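Local coordinates for inositol monophosphatase family protein (Staphylococcus aureus subsp. aureus MSSA476, PDB 4I3Y), which probably hydrolyses inositol monophosphates to inositol and phosphate with the help of magnesium ions, a reaction that lithium inhibits, at residues D47-N51 against V52-I56; A252-E255 against T256-I260; Y115-G119 against K120-S124; F60-F63 against L64-F68; K78-A81 against M82-N85. All coordinates share one frame; numbering follows the deposited sequence.

Contact 1 of 5, residues D47-N51 against V52-I56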
loop_
_atom_site.group_PDB
_atom_site.type_symbol
_atom_site.label_atom_id
_atom_site.label_comp_id
_atom_site.label_asym_id
_atom_site.label_seq_id
_atom_site.Cartn_x
_atom_site.Cartn_y
_atom_site.Cartn_z
ATOM N N ASP A 47 6.946 -19.392 -1.190
ATOM C CA ASP A 47 7.430 -19.065 0.139
ATOM C C ASP A 47 8.900 -18.656 0.031
ATOM O O ASP A 47 9.782 -19.505 0.194
ATOM C CB ASP A 47 7.340 -20.292 1.027
ATOM C CG ASP A 47 7.627 -19.976 2.478
ATOM O OD1 ASP A 47 7.586 -18.769 2.868
ATOM O OD2 ASP A 47 7.886 -20.916 3.229
ATOM N N LEU A 48 9.162 -17.362 -0.192
ATOM C CA LEU A 48 10.497 -16.881 -0.653
ATOM C C LEU A 48 11.474 -16.478 0.478
ATOM O O LEU A 48 11.046 -16.045 1.544
ATOM C CB LEU A 48 10.294 -15.678 -1.561
ATOM C CG LEU A 48 10.160 -15.897 -3.054
ATOM C CD1 LEU A 48 9.560 -17.233 -3.393
ATOM C CD2 LEU A 48 9.483 -14.736 -3.783
ATOM N N VAL A 49 12.773 -16.590 0.207
ATOM C CA VAL A 49 13.833 -16.057 1.083
ATOM C C VAL A 49 14.965 -15.566 0.197
ATOM O O VAL A 49 15.242 -16.173 -0.845
ATOM C CB VAL A 49 14.335 -17.057 2.205
ATOM C CG1 VAL A 49 14.913 -18.375 1.649
ATOM C CG2 VAL A 49 15.404 -16.391 3.061
ATOM N N THR A 50 15.537 -14.413 0.530
ATOM C CA THR A 50 16.625 -13.919 -0.314
ATOM C C THR A 50 17.907 -13.744 0.497
ATOM O O THR A 50 17.926 -13.943 1.710
ATOM C CB THR A 50 16.285 -12.553 -0.941
ATOM O OG1 THR A 50 16.287 -11.540 0.079
ATOM C CG2 THR A 50 14.897 -12.620 -1.680
ATOM N N ASN A 51 18.956 -13.354 -0.205
ATOM C CA ASN A 51 20.221 -13.026 0.388
ATOM C C ASN A 51 20.061 -11.807 1.265
ATOM O O ASN A 51 20.802 -11.652 2.232
ATOM C CB ASN A 51 21.217 -12.727 -0.714
ATOM C CG ASN A 51 20.864 -11.465 -1.458
ATOM O OD1 ASN A 51 21.616 -10.480 -1.409
ATOM N ND2 ASN A 51 19.717 -11.459 -2.139
ATOM N N VAL A 52 19.079 -10.946 0.954
ATOM C CA VAL A 52 18.813 -9.790 1.807
ATOM C C VAL A 52 18.316 -10.266 3.191
ATOM O O VAL A 52 18.845 -9.843 4.248
ATOM C CB VAL A 52 17.807 -8.816 1.173
ATOM C CG1 VAL A 52 17.492 -7.643 2.115
ATOM C CG2 VAL A 52 18.263 -8.347 -0.224
ATOM N N ASP A 53 17.275 -11.109 3.200
ATOM C CA ASP A 53 16.794 -11.690 4.457
ATOM C C ASP A 53 17.979 -12.322 5.223
ATOM O O ASP A 53 18.173 -12.045 6.401
ATOM C CB ASP A 53 15.741 -12.817 4.233
ATOM C CG ASP A 53 14.579 -12.418 3.327
ATOM O OD1 ASP A 53 14.802 -12.176 2.090
ATOM O OD2 ASP A 53 13.424 -12.363 3.871
ATOM N N LYS A 54 18.710 -13.231 4.564
ATOM C CA LYS A 54 19.803 -14.012 5.208
ATOM C C LYS A 54 20.964 -13.176 5.765
ATOM O O LYS A 54 21.340 -13.338 6.951
ATOM C CB LYS A 54 20.321 -15.057 4.254
ATOM C CG LYS A 54 19.265 -16.096 3.849
ATOM C CD LYS A 54 19.951 -17.216 3.064
ATOM C CE LYS A 54 19.193 -18.520 3.085
ATOM N NZ LYS A 54 18.423 -18.623 1.808
ATOM N N GLN A 55 21.458 -12.221 4.976
ATOM C CA GLN A 55 22.484 -11.271 5.479
ATOM C C GLN A 55 22.065 -10.359 6.648
ATOM O O GLN A 55 22.810 -10.206 7.645
ATOM C CB GLN A 55 22.998 -10.387 4.358
ATOM C CG GLN A 55 23.906 -11.115 3.389
ATOM C CD GLN A 55 25.139 -11.672 4.104
ATOM O OE1 GLN A 55 25.342 -12.893 4.156
ATOM N NE2 GLN A 55 25.927 -10.781 4.720
ATOM N N ILE A 56 20.884 -9.740 6.542
ATOM C CA ILE A 56 20.373 -8.908 7.639
ATOM C C ILE A 56 20.278 -9.729 8.918
ATOM O O ILE A 56 20.702 -9.266 9.988
ATOM C CB ILE A 56 19.030 -8.281 7.283
ATOM C CG1 ILE A 56 19.257 -7.170 6.225
ATOM C CG2 ILE A 56 18.303 -7.829 8.531
ATOM C CD1 ILE A 56 17.992 -6.438 5.826
#
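Thr50 and Asp53 grip each other at the point where strand 48-50 gives way to helix 51-67. One carboxylate oxygen does most of the work: Asp53 OD1 accepts from Thr50 OG1 at 2.6 Å, nearly along its own C-O axis, and from Thr50 N at 2.8 Å, the latter coming from well above the carboxylate plane (58° out of it). With OG1 held between the backbone N and the carbonyl carbon (chi1 70°), the threonine hydroxyl also reaches forward to the helix and takes a weak bond from Val52 N, 3.0 Å from Thr50 OG1. Behind it run the first helical bonds, Lys54 N to Thr50 O and Gln55 N to Asn51 O. Val49 covers the strand side: its CG2 rests 3.8 Å from Asp53 CB, while the bent Lys54 chain crosses it at about a right angle. Farther out, Asp53 OD2 is hydrogen-bonded to Thr99 OG1, so the carboxylate is held at both oxygens; the Asp53 side chain lies, by nearest atoms, about 4 Å from a bound magnesium ion and from a phosphate ion. The arrangement is a capping box that opens the helix beside the metal site of this phosphatase.

Contact 2 of 5, residues A252-E255 against T256-I260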
loop_
_atom_site.group_PDB
_atom_site.type_symbol
_atom_site.label_atom_id
_atom_site.label_comp_id
_atom_site.label_asym_id
_atom_site.label_seq_id
_atom_site.Cartn_x
_atom_site.Cartn_y
_atom_site.Cartn_z
ATOM N N ALA A 252 -12.331 0.239 19.108
ATOM C CA ALA A 252 -13.742 0.357 18.818
ATOM C C ALA A 252 -14.282 -0.625 17.761
ATOM O O ALA A 252 -15.494 -0.694 17.542
ATOM C CB ALA A 252 -14.095 1.800 18.484
ATOM N N CYS A 253 -13.425 -1.404 17.114
ATOM C CA CYS A 253 -13.919 -2.350 16.070
ATOM C C CYS A 253 -13.423 -3.794 16.287
ATOM O O CYS A 253 -13.784 -4.737 15.549
ATOM C CB CYS A 253 -13.562 -1.849 14.656
ATOM S SG CYS A 253 -11.791 -1.617 14.337
ATOM N N HIS A 254 -12.661 -3.992 17.349
ATOM C CA HIS A 254 -12.076 -5.314 17.639
ATOM C C HIS A 254 -13.167 -6.408 17.771
ATOM O O HIS A 254 -13.148 -7.460 17.080
ATOM C CB HIS A 254 -11.245 -5.186 18.909
ATOM C CG HIS A 254 -10.754 -6.480 19.492
ATOM N ND1 HIS A 254 -9.801 -7.259 18.887
ATOM C CD2 HIS A 254 -11.046 -7.086 20.661
ATOM C CE1 HIS A 254 -9.516 -8.296 19.651
ATOM N NE2 HIS A 254 -10.272 -8.220 20.736
ATOM N N GLU A 255 -14.148 -6.126 18.614
ATOM C CA GLU A 255 -15.164 -7.149 18.898
ATOM C C GLU A 255 -15.987 -7.433 17.632
ATOM O O GLU A 255 -16.282 -8.583 17.329
ATOM C CB GLU A 255 -16.047 -6.716 20.075
ATOM C CG GLU A 255 -16.383 -7.867 21.042
ATOM C CD GLU A 255 -17.726 -7.649 21.784
ATOM O OE1 GLU A 255 -18.398 -6.601 21.570
ATOM O OE2 GLU A 255 -18.135 -8.532 22.575
ATOM N N THR A 256 -16.319 -6.385 16.885
ATOM C CA THR A 256 -17.163 -6.569 15.723
ATOM C C THR A 256 -16.395 -7.457 14.729
ATOM O O THR A 256 -16.991 -8.354 14.135
ATOM C CB THR A 256 -17.535 -5.233 15.046
ATOM O OG1 THR A 256 -18.230 -4.377 15.962
ATOM C CG2 THR A 256 -18.340 -5.416 13.730
ATOM N N VAL A 257 -15.076 -7.235 14.566
ATOM C CA VAL A 257 -14.293 -8.008 13.596
ATOM C C VAL A 257 -14.205 -9.451 14.021
ATOM O O VAL A 257 -14.273 -10.350 13.197
ATOM C CB VAL A 257 -12.853 -7.442 13.429
ATOM C CG1 VAL A 257 -12.064 -8.354 12.503
ATOM C CG2 VAL A 257 -12.910 -6.010 12.838
ATOM N N LEU A 258 -13.995 -9.681 15.331
ATOM C CA LEU A 258 -13.856 -11.059 15.826
ATOM C C LEU A 258 -15.165 -11.819 15.686
ATOM O O LEU A 258 -15.182 -13.050 15.408
ATOM C CB LEU A 258 -13.470 -11.101 17.324
ATOM C CG LEU A 258 -12.017 -10.804 17.687
ATOM C CD1 LEU A 258 -11.744 -11.194 19.160
ATOM C CD2 LEU A 258 -11.094 -11.596 16.787
ATOM N N LYS A 259 -16.264 -11.121 15.918
ATOM C CA LYS A 259 -17.547 -11.799 15.813
ATOM C C LYS A 259 -17.848 -12.162 14.331
ATOM O O LYS A 259 -18.275 -13.277 14.047
ATOM C CB LYS A 259 -18.654 -11.038 16.544
ATOM C CG LYS A 259 -19.368 -10.040 15.676
ATOM C CD LYS A 259 -20.902 -10.174 15.784
ATOM C CE LYS A 259 -21.573 -8.807 15.512
ATOM N NZ LYS A 259 -21.039 -8.203 14.254
ATOM N N ILE A 260 -17.563 -11.262 13.390
ATOM C CA ILE A 260 -17.612 -11.633 11.936
ATOM C C ILE A 260 -16.728 -12.851 11.584
ATOM O O ILE A 260 -17.125 -13.745 10.838
ATOM C CB ILE A 260 -17.239 -10.463 11.015
ATOM C CG1 ILE A 260 -18.277 -9.370 11.101
ATOM C CG2 ILE A 260 -17.205 -10.889 9.555
ATOM C CD1 ILE A 260 -17.781 -8.037 10.536
HETATM O O HOH W 1 -17.307 -1.609 15.339
#
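His254 and Leu258 meet on the first turn of helix 254-262, the last helix of the chain, with Cys253 at its N-cap. The leucine approaches the imidazole over one face: Leu258 CG stands 4.0 Å above the ring plane, offset toward the rim, and Leu258 CD1 is 3.7 Å from His254 NE2. The imidazole comes to lie there because His254 CG is anti to the backbone N (chi1 170°), which swings the ring along the helix toward the next turn although the CB itself points away from it. Beneath this pair the backbone bond from Leu258 N to His254 O closes the turn. Val257 N bonds Cys253 O at 3.0 Å just before it, and Lys259 N bonds Glu255 O just after. Cys253 O is crowded from a second quarter, since Val257 CG2 packs only 3.1 Å from that carbonyl oxygen. On another flank a water spans the helix start, donating to Ala252 O and hydrogen-bonded to Thr256 OG1, 3.0 Å from each of these two oxygens; it ties the residue before the N-cap to the first turn. Outside the two segments, His254 and Leu258 both touch Ile247 of strand 246-249 and Thr231 of strand 229-232, Val257 lies on Ile247 and Leu158, and Ile260 reaches helix 172-181. The whole is an N-terminal alpha-helical turn laid on a beta-sheet through His254, Val257 and Leu258, here at the edge of the five-stranded sheet, an alpha/beta layer contact.

Contact 3 of 5, residues Y115-G119 against K120-S124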
loop_
_atom_site.group_PDB
_atom_site.type_symbol
_atom_site.label_atom_id
_atom_site.label_comp_id
_atom_site.label_asym_id
_atom_site.label_seq_id
_atom_site.Cartn_x
_atom_site.Cartn_y
_atom_site.Cartn_z
ATOM N N TYR A 115 12.460 -7.175 21.719
ATOM C CA TYR A 115 13.196 -7.637 22.878
ATOM C C TYR A 115 12.236 -7.883 24.070
ATOM O O TYR A 115 11.450 -7.003 24.498
ATOM C CB TYR A 115 14.267 -6.608 23.252
ATOM C CG TYR A 115 14.906 -6.799 24.615
ATOM C CD1 TYR A 115 15.665 -7.947 24.898
ATOM C CD2 TYR A 115 14.774 -5.804 25.632
ATOM C CE1 TYR A 115 16.293 -8.118 26.157
ATOM C CE2 TYR A 115 15.385 -5.952 26.904
ATOM C CZ TYR A 115 16.153 -7.096 27.165
ATOM O OH TYR A 115 16.738 -7.277 28.419
ATOM N N PHE A 116 12.388 -9.052 24.648
ATOM C CA PHE A 116 11.533 -9.506 25.717
ATOM C C PHE A 116 12.450 -9.821 26.893
ATOM O O PHE A 116 13.448 -10.544 26.740
ATOM C CB PHE A 116 10.780 -10.809 25.316
ATOM C CG PHE A 116 9.775 -10.598 24.232
ATOM C CD1 PHE A 116 8.443 -10.318 24.552
ATOM C CD2 PHE A 116 10.170 -10.610 22.906
ATOM C CE1 PHE A 116 7.513 -10.083 23.563
ATOM C CE2 PHE A 116 9.232 -10.377 21.903
ATOM C CZ PHE A 116 7.915 -10.108 22.224
ATOM N N TYR A 117 12.095 -9.266 28.034
ATOM C CA TYR A 117 12.891 -9.458 29.248
ATOM C C TYR A 117 12.062 -10.320 30.211
ATOM O O TYR A 117 10.998 -9.882 30.673
ATOM C CB TYR A 117 13.271 -8.112 29.894
ATOM C CG TYR A 117 13.933 -8.304 31.266
ATOM C CD1 TYR A 117 15.177 -8.918 31.365
ATOM C CD2 TYR A 117 13.278 -7.926 32.460
ATOM C CE1 TYR A 117 15.779 -9.122 32.591
ATOM C CE2 TYR A 117 13.881 -8.138 33.701
ATOM C CZ TYR A 117 15.129 -8.752 33.745
ATOM O OH TYR A 117 15.787 -8.984 34.939
ATOM N N GLU A 118 12.523 -11.549 30.480
ATOM C CA GLU A 118 11.719 -12.518 31.273
ATOM C C GLU A 118 10.305 -12.507 30.755
ATOM O O GLU A 118 9.355 -12.238 31.503
ATOM C CB GLU A 118 11.737 -12.208 32.766
ATOM C CG GLU A 118 13.139 -12.077 33.298
ATOM C CD GLU A 118 13.203 -11.876 34.794
ATOM O OE1 GLU A 118 12.257 -11.340 35.426
ATOM O OE2 GLU A 118 14.225 -12.285 35.341
ATOM N N GLY A 119 10.188 -12.723 29.448
ATOM C CA GLY A 119 8.892 -12.700 28.762
ATOM C C GLY A 119 8.045 -11.415 28.640
ATOM O O GLY A 119 6.934 -11.467 28.104
ATOM N N LYS A 120 8.542 -10.270 29.112
ATOM C CA LYS A 120 7.791 -9.020 28.996
ATOM C C LYS A 120 8.431 -8.148 27.889
ATOM O O LYS A 120 9.663 -7.958 27.852
ATOM C CB LYS A 120 7.723 -8.266 30.331
ATOM C CG LYS A 120 7.033 -6.912 30.239
ATOM C CD LYS A 120 6.488 -6.440 31.577
ATOM C CE LYS A 120 7.571 -5.916 32.481
ATOM N NZ LYS A 120 7.043 -4.877 33.432
ATOM N N PRO A 121 7.602 -7.693 26.942
ATOM C CA PRO A 121 8.058 -6.810 25.830
ATOM C C PRO A 121 8.626 -5.514 26.453
ATOM O O PRO A 121 7.903 -4.838 27.202
ATOM C CB PRO A 121 6.735 -6.438 25.099
ATOM C CG PRO A 121 5.745 -7.437 25.518
ATOM C CD PRO A 121 6.138 -7.885 26.940
ATOM N N MET A 122 9.880 -5.204 26.137
ATOM C CA MET A 122 10.573 -4.004 26.578
ATOM C C MET A 122 10.919 -3.032 25.412
ATOM O O MET A 122 10.801 -1.809 25.588
ATOM C CB MET A 122 11.870 -4.368 27.333
ATOM C CG MET A 122 11.662 -5.179 28.616
ATOM S SD MET A 122 10.576 -4.313 29.762
ATOM C CE MET A 122 10.498 -5.413 31.164
ATOM N N LEU A 123 11.401 -3.579 24.290
ATOM C CA LEU A 123 11.781 -2.777 23.075
ATOM C C LEU A 123 11.197 -3.453 21.821
ATOM O O LEU A 123 11.218 -4.678 21.697
ATOM C CB LEU A 123 13.287 -2.646 22.900
ATOM C CG LEU A 123 14.115 -1.992 24.003
ATOM C CD1 LEU A 123 15.617 -2.196 23.701
ATOM C CD2 LEU A 123 13.786 -0.514 24.206
ATOM N N SER A 124 10.640 -2.647 20.932
ATOM C CA SER A 124 10.093 -3.139 19.636
ATOM C C SER A 124 10.432 -2.234 18.484
ATOM O O SER A 124 10.488 -1.030 18.667
ATOM C CB SER A 124 8.581 -3.285 19.720
ATOM O OG SER A 124 8.278 -4.248 20.713
#
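Across the hairpin 110-117/120-128, the rings of Tyr115 and Tyr117 are both met by Met122, and that of Phe116 by Pro121. The Tyr115 ring takes Met122 CB obliquely, at 3.7 Å from Tyr115 CD2, and Leu123 CD1 likewise obliquely. Met122 spans both tyrosines: its CG lies 3.6 Å from Tyr117 CB, while the bend at chi2 (-57°) puts the terminal methyl at the edge of the Tyr117 ring, Met122 CE being 4.0 Å from Tyr117 CD2. Glu118 of the turn covers one face of that ring, its CG over the centre and 3.8 Å above the plane. Phe116 is on the reverse face of the sheet, where its CE1 touches Pro121 CG and its ring stacks with that of His240; Tyr115 is stacked on Trp91, and its OH bonds His89 ND1. Glu118 and Gly119, both at positive phi, make the two-residue loop of a type I' turn, closed by paired bonds between Tyr117 and Lys120. Farther along, two residues, Met122 and Leu123, stand opposite the single Tyr115: a classic beta bulge. Its signature is a carbonyl shared by two amides: Tyr115 O accepts from Met122 N at 2.9 Å and, weakly, from Leu123 N at 3.4 Å.

Contact 4 of 5, residues F60-F63 against L64-F68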
loop_
_atom_site.group_PDB
_atom_site.type_symbol
_atom_site.label_atom_id
_atom_site.label_comp_id
_atom_site.label_asym_id
_atom_site.label_seq_id
_atom_site.Cartn_x
_atom_site.Cartn_y
_atom_site.Cartn_z
ATOM N N PHE A 60 22.610 -9.309 12.370
ATOM C CA PHE A 60 22.089 -9.027 13.684
ATOM C C PHE A 60 22.572 -10.033 14.722
ATOM O O PHE A 60 22.758 -9.706 15.918
ATOM C CB PHE A 60 20.577 -9.050 13.748
ATOM C CG PHE A 60 20.064 -8.517 15.051
ATOM C CD1 PHE A 60 20.259 -7.165 15.373
ATOM C CD2 PHE A 60 19.442 -9.361 15.980
ATOM C CE1 PHE A 60 19.793 -6.678 16.562
ATOM C CE2 PHE A 60 19.002 -8.876 17.173
ATOM C CZ PHE A 60 19.184 -7.526 17.494
ATOM N N GLN A 61 22.705 -11.276 14.274
ATOM C CA GLN A 61 23.324 -12.329 15.098
ATOM C C GLN A 61 24.698 -11.903 15.591
ATOM O O GLN A 61 25.009 -11.973 16.787
ATOM C CB GLN A 61 23.494 -13.599 14.244
ATOM C CG GLN A 61 22.480 -14.630 14.634
ATOM C CD GLN A 61 22.435 -15.834 13.725
ATOM O OE1 GLN A 61 22.050 -16.898 14.185
ATOM N NE2 GLN A 61 22.832 -15.687 12.438
ATOM N N GLN A 62 25.501 -11.452 14.644
ATOM C CA GLN A 62 26.828 -10.996 14.926
ATOM C C GLN A 62 26.824 -9.752 15.862
ATOM O O GLN A 62 27.576 -9.733 16.835
ATOM C CB GLN A 62 27.540 -10.833 13.592
ATOM C CG GLN A 62 28.811 -10.012 13.594
ATOM C CD GLN A 62 29.939 -10.656 14.398
ATOM O OE1 GLN A 62 29.845 -11.815 14.878
ATOM N NE2 GLN A 62 31.027 -9.902 14.555
ATOM N N PHE A 63 25.947 -8.751 15.602
ATOM C CA PHE A 63 25.676 -7.642 16.533
ATOM C C PHE A 63 25.371 -8.132 17.941
ATOM O O PHE A 63 25.850 -7.621 18.955
ATOM C CB PHE A 63 24.452 -6.776 16.066
ATOM C CG PHE A 63 24.019 -5.762 17.075
ATOM C CD1 PHE A 63 24.621 -4.510 17.109
ATOM C CD2 PHE A 63 23.017 -6.071 17.999
ATOM C CE1 PHE A 63 24.248 -3.568 18.070
ATOM C CE2 PHE A 63 22.616 -5.154 18.964
ATOM C CZ PHE A 63 23.248 -3.902 19.004
ATOM N N LEU A 64 24.528 -9.118 18.035
ATOM C CA LEU A 64 24.176 -9.607 19.336
ATOM C C LEU A 64 25.385 -10.366 19.977
ATOM O O LEU A 64 25.648 -10.261 21.195
ATOM C CB LEU A 64 23.010 -10.571 19.124
ATOM C CG LEU A 64 21.740 -10.527 19.940
ATOM C CD1 LEU A 64 21.149 -9.155 20.262
ATOM C CD2 LEU A 64 20.699 -11.461 19.331
ATOM N N ALA A 65 26.119 -11.141 19.192
ATOM C CA ALA A 65 27.224 -11.868 19.805
ATOM C C ALA A 65 28.161 -10.848 20.511
ATOM O O ALA A 65 28.779 -11.091 21.495
ATOM C CB ALA A 65 27.971 -12.676 18.766
ATOM N N THR A 66 28.162 -9.652 20.014
ATOM C CA THR A 66 29.228 -8.738 20.233
ATOM C C THR A 66 28.801 -7.654 21.220
ATOM O O THR A 66 29.648 -6.963 21.756
ATOM C CB THR A 66 29.581 -8.371 18.784
ATOM O OG1 THR A 66 30.819 -8.987 18.453
ATOM C CG2 THR A 66 29.523 -6.974 18.433
ATOM N N TYR A 67 27.503 -7.540 21.532
ATOM C CA TYR A 67 27.035 -6.528 22.499
ATOM C C TYR A 67 26.289 -7.057 23.663
ATOM O O TYR A 67 26.217 -6.379 24.684
ATOM C CB TYR A 67 26.059 -5.533 21.865
ATOM C CG TYR A 67 26.703 -4.847 20.776
ATOM C CD1 TYR A 67 27.083 -3.539 20.901
ATOM C CD2 TYR A 67 27.014 -5.510 19.650
ATOM C CE1 TYR A 67 27.719 -2.944 19.908
ATOM C CE2 TYR A 67 27.653 -4.915 18.660
ATOM C CZ TYR A 67 28.011 -3.639 18.828
ATOM O OH TYR A 67 28.672 -3.019 17.838
ATOM N N PHE A 68 25.621 -8.199 23.474
ATOM C CA PHE A 68 24.671 -8.739 24.458
ATOM C C PHE A 68 24.779 -10.260 24.367
ATOM O O PHE A 68 23.799 -10.948 23.994
ATOM C CB PHE A 68 23.266 -8.358 24.068
ATOM C CG PHE A 68 23.012 -6.888 23.996
ATOM C CD1 PHE A 68 22.834 -6.153 25.148
ATOM C CD2 PHE A 68 22.858 -6.263 22.775
ATOM C CE1 PHE A 68 22.538 -4.805 25.087
ATOM C CE2 PHE A 68 22.563 -4.907 22.713
ATOM C CZ PHE A 68 22.407 -4.166 23.868
#
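Phe63 and Tyr67, one turn apart near the end of helix 51-67, face each other as an offset stack. Their planes lie at 17° and their centroids 4.2 Å apart; Phe63 CE1 stands over the centre of the tyrosine ring, whereas Tyr67 CD2 lies toward the rim of the phenylalanine. The exact seat of the tyrosine is doubtful, since its ring is modelled too close to the Phe63 carbonyl. Phe63 has its CG anti to the backbone N (chi1 172°), which carries the ring toward the C-terminal end of the helix. There it also meets Phe68, whose ring receives Phe63 CE2 at its edge, in plane, 3.8 Å from Phe68 CE2. Phe60 and Leu64 make a second i to i+4 pair on the buried side of the helix; both leucine methyls touch the same ring carbon, Leu64 CD1 and CD2 each 3.8 Å from Phe60 CE2, in an oblique approach. Trp22 of helix 12-35 covers both Phe60 and Phe63, meeting Phe60 edge-to-face, and Leu73 of strand 72-75 backs Phe60 and Leu64. Phe68 leaves helical geometry, yet its amide is still tied to the last turn, with Phe68 N 3.1 Å from Leu64 O.

Contact 5 of 5, residues K78-A81 against M82-N85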
loop_
_atom_site.group_PDB
_atom_site.type_symbol
_atom_site.label_atom_id
_atom_site.label_comp_id
_atom_site.label_asym_id
_atom_site.label_seq_id
_atom_site.Cartn_x
_atom_site.Cartn_y
_atom_site.Cartn_z
ATOM N N LYS A 78 16.510 -19.289 10.502
ATOM C CA LYS A 78 17.410 -20.265 11.119
ATOM C C LYS A 78 16.528 -21.156 11.918
ATOM O O LYS A 78 15.375 -20.825 12.109
ATOM C CB LYS A 78 18.381 -19.575 12.073
ATOM C CG LYS A 78 17.750 -18.894 13.300
ATOM C CD LYS A 78 18.864 -18.412 14.236
ATOM C CE LYS A 78 18.371 -17.847 15.513
ATOM N NZ LYS A 78 17.828 -18.877 16.429
ATOM N N SER A 79 17.046 -22.265 12.451
ATOM C CA SER A 79 16.249 -23.044 13.395
ATOM C C SER A 79 16.258 -22.382 14.768
ATOM O O SER A 79 17.188 -21.674 15.125
ATOM C CB SER A 79 16.690 -24.512 13.444
ATOM O OG SER A 79 17.700 -24.649 14.391
ATOM N N ASN A 80 15.168 -22.573 15.510
ATOM C CA ASN A 80 15.019 -22.037 16.828
ATOM C C ASN A 80 14.715 -23.089 17.863
ATOM O O ASN A 80 14.037 -22.778 18.843
ATOM C CB ASN A 80 13.894 -21.044 16.783
ATOM C CG ASN A 80 14.184 -19.947 15.758
ATOM O OD1 ASN A 80 13.543 -19.892 14.680
ATOM N ND2 ASN A 80 15.190 -19.119 16.050
ATOM N N ALA A 81 15.193 -24.324 17.610
ATOM C CA ALA A 81 14.937 -25.511 18.478
ATOM C C ALA A 81 15.400 -25.269 19.899
ATOM O O ALA A 81 14.693 -25.618 20.817
ATOM C CB ALA A 81 15.562 -26.803 17.907
ATOM N N MET A 82 16.563 -24.635 20.043
ATOM C CA MET A 82 17.152 -24.207 21.328
ATOM C C MET A 82 16.423 -23.130 22.180
ATOM O O MET A 82 16.879 -22.824 23.275
ATOM C CB MET A 82 18.609 -23.764 21.083
ATOM C CG MET A 82 18.800 -22.318 20.586
ATOM S SD MET A 82 18.215 -21.869 18.909
ATOM C CE MET A 82 19.314 -20.459 18.620
ATOM N N ILE A 83 15.314 -22.557 21.695
ATOM C CA ILE A 83 14.617 -21.464 22.409
ATOM C C ILE A 83 13.521 -22.009 23.323
ATOM O O ILE A 83 12.622 -22.719 22.865
ATOM C CB ILE A 83 13.955 -20.418 21.452
ATOM C CG1 ILE A 83 14.961 -19.858 20.421
ATOM C CG2 ILE A 83 13.229 -19.338 22.261
ATOM C CD1 ILE A 83 16.114 -19.094 21.045
ATOM N N THR A 84 13.568 -21.656 24.603
ATOM C CA THR A 84 12.613 -22.209 25.582
ATOM C C THR A 84 11.696 -21.184 26.247
ATOM O O THR A 84 11.781 -19.978 25.990
ATOM C CB THR A 84 13.335 -22.989 26.706
ATOM O OG1 THR A 84 14.427 -22.202 27.206
ATOM C CG2 THR A 84 13.817 -24.345 26.197
ATOM N N ASN A 85 10.826 -21.729 27.099
ATOM C CA ASN A 85 9.900 -21.018 27.978
ATOM C C ASN A 85 10.581 -20.034 28.945
ATOM O O ASN A 85 10.007 -19.009 29.293
ATOM C CB ASN A 85 9.085 -22.061 28.785
#
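Asn80 to Ile83 form a type I beta turn, closed by a hydrogen bond from Ile83 N to Asn80 O at 3.1 Å, the donor standing above the carbonyl plane (54° out of it). Ala81 and Met82 occupy the two corners. Ile83 folds back on the opening residue, with its CG1 4.0 Å from Asn80 CB and nearer still to the carbonyl that closes the turn. Met82 reaches farther back: CG lies between the backbone N and the carbonyl carbon (chi1 83°), and a bend at chi2 brings the sulfur over the start of the turn, where Met82 SD is 3.8 Å from Asn80 CA. The methyl then reaches the end of Lys78, the two side chains crossing at about a right angle, and Met82 CE lies 3.1 Å from Lys78 NZ, a tight approach. That ammonium has polar partners too. The lysine chain runs extended as far as CE, and a bend at chi4 (72°) turns NZ back; its main partner is Leu73 O, and it also bonds Ser79 O, 3.2 Å from Lys78 NZ. This surface loop joins strand 72-75 to strand 89-97; Met82 and Ile83 rest on Gln72, Asn80 on Leu74, and Lys78 lies against Gln57 and Gln61 of helix 51-67.

Overall arrangement
Contacts 1 and 4 mark the two ends of helix 51-67, their centres about 19 Å apart: the capping box of contact 1 stands beside the metal site, where Glu76, Asp94 and Ile96 bind magnesium, while in contact 4 the side chain of Phe60 is about 13 Å from a magnesium ion. Contact 5 follows Glu76 in sequence and touches contact 4 by packing, Gln61 OE1 being 3.5 Å from Lys78 CD. The hairpin of contact 3 belongs to the larger sheet, about 6 Å from contact 5 between nearest atoms. Contact 2 lies across the molecule on the other sheet, its centre about 35 Å from that of contact 1 and about 41 Å from that of contact 4.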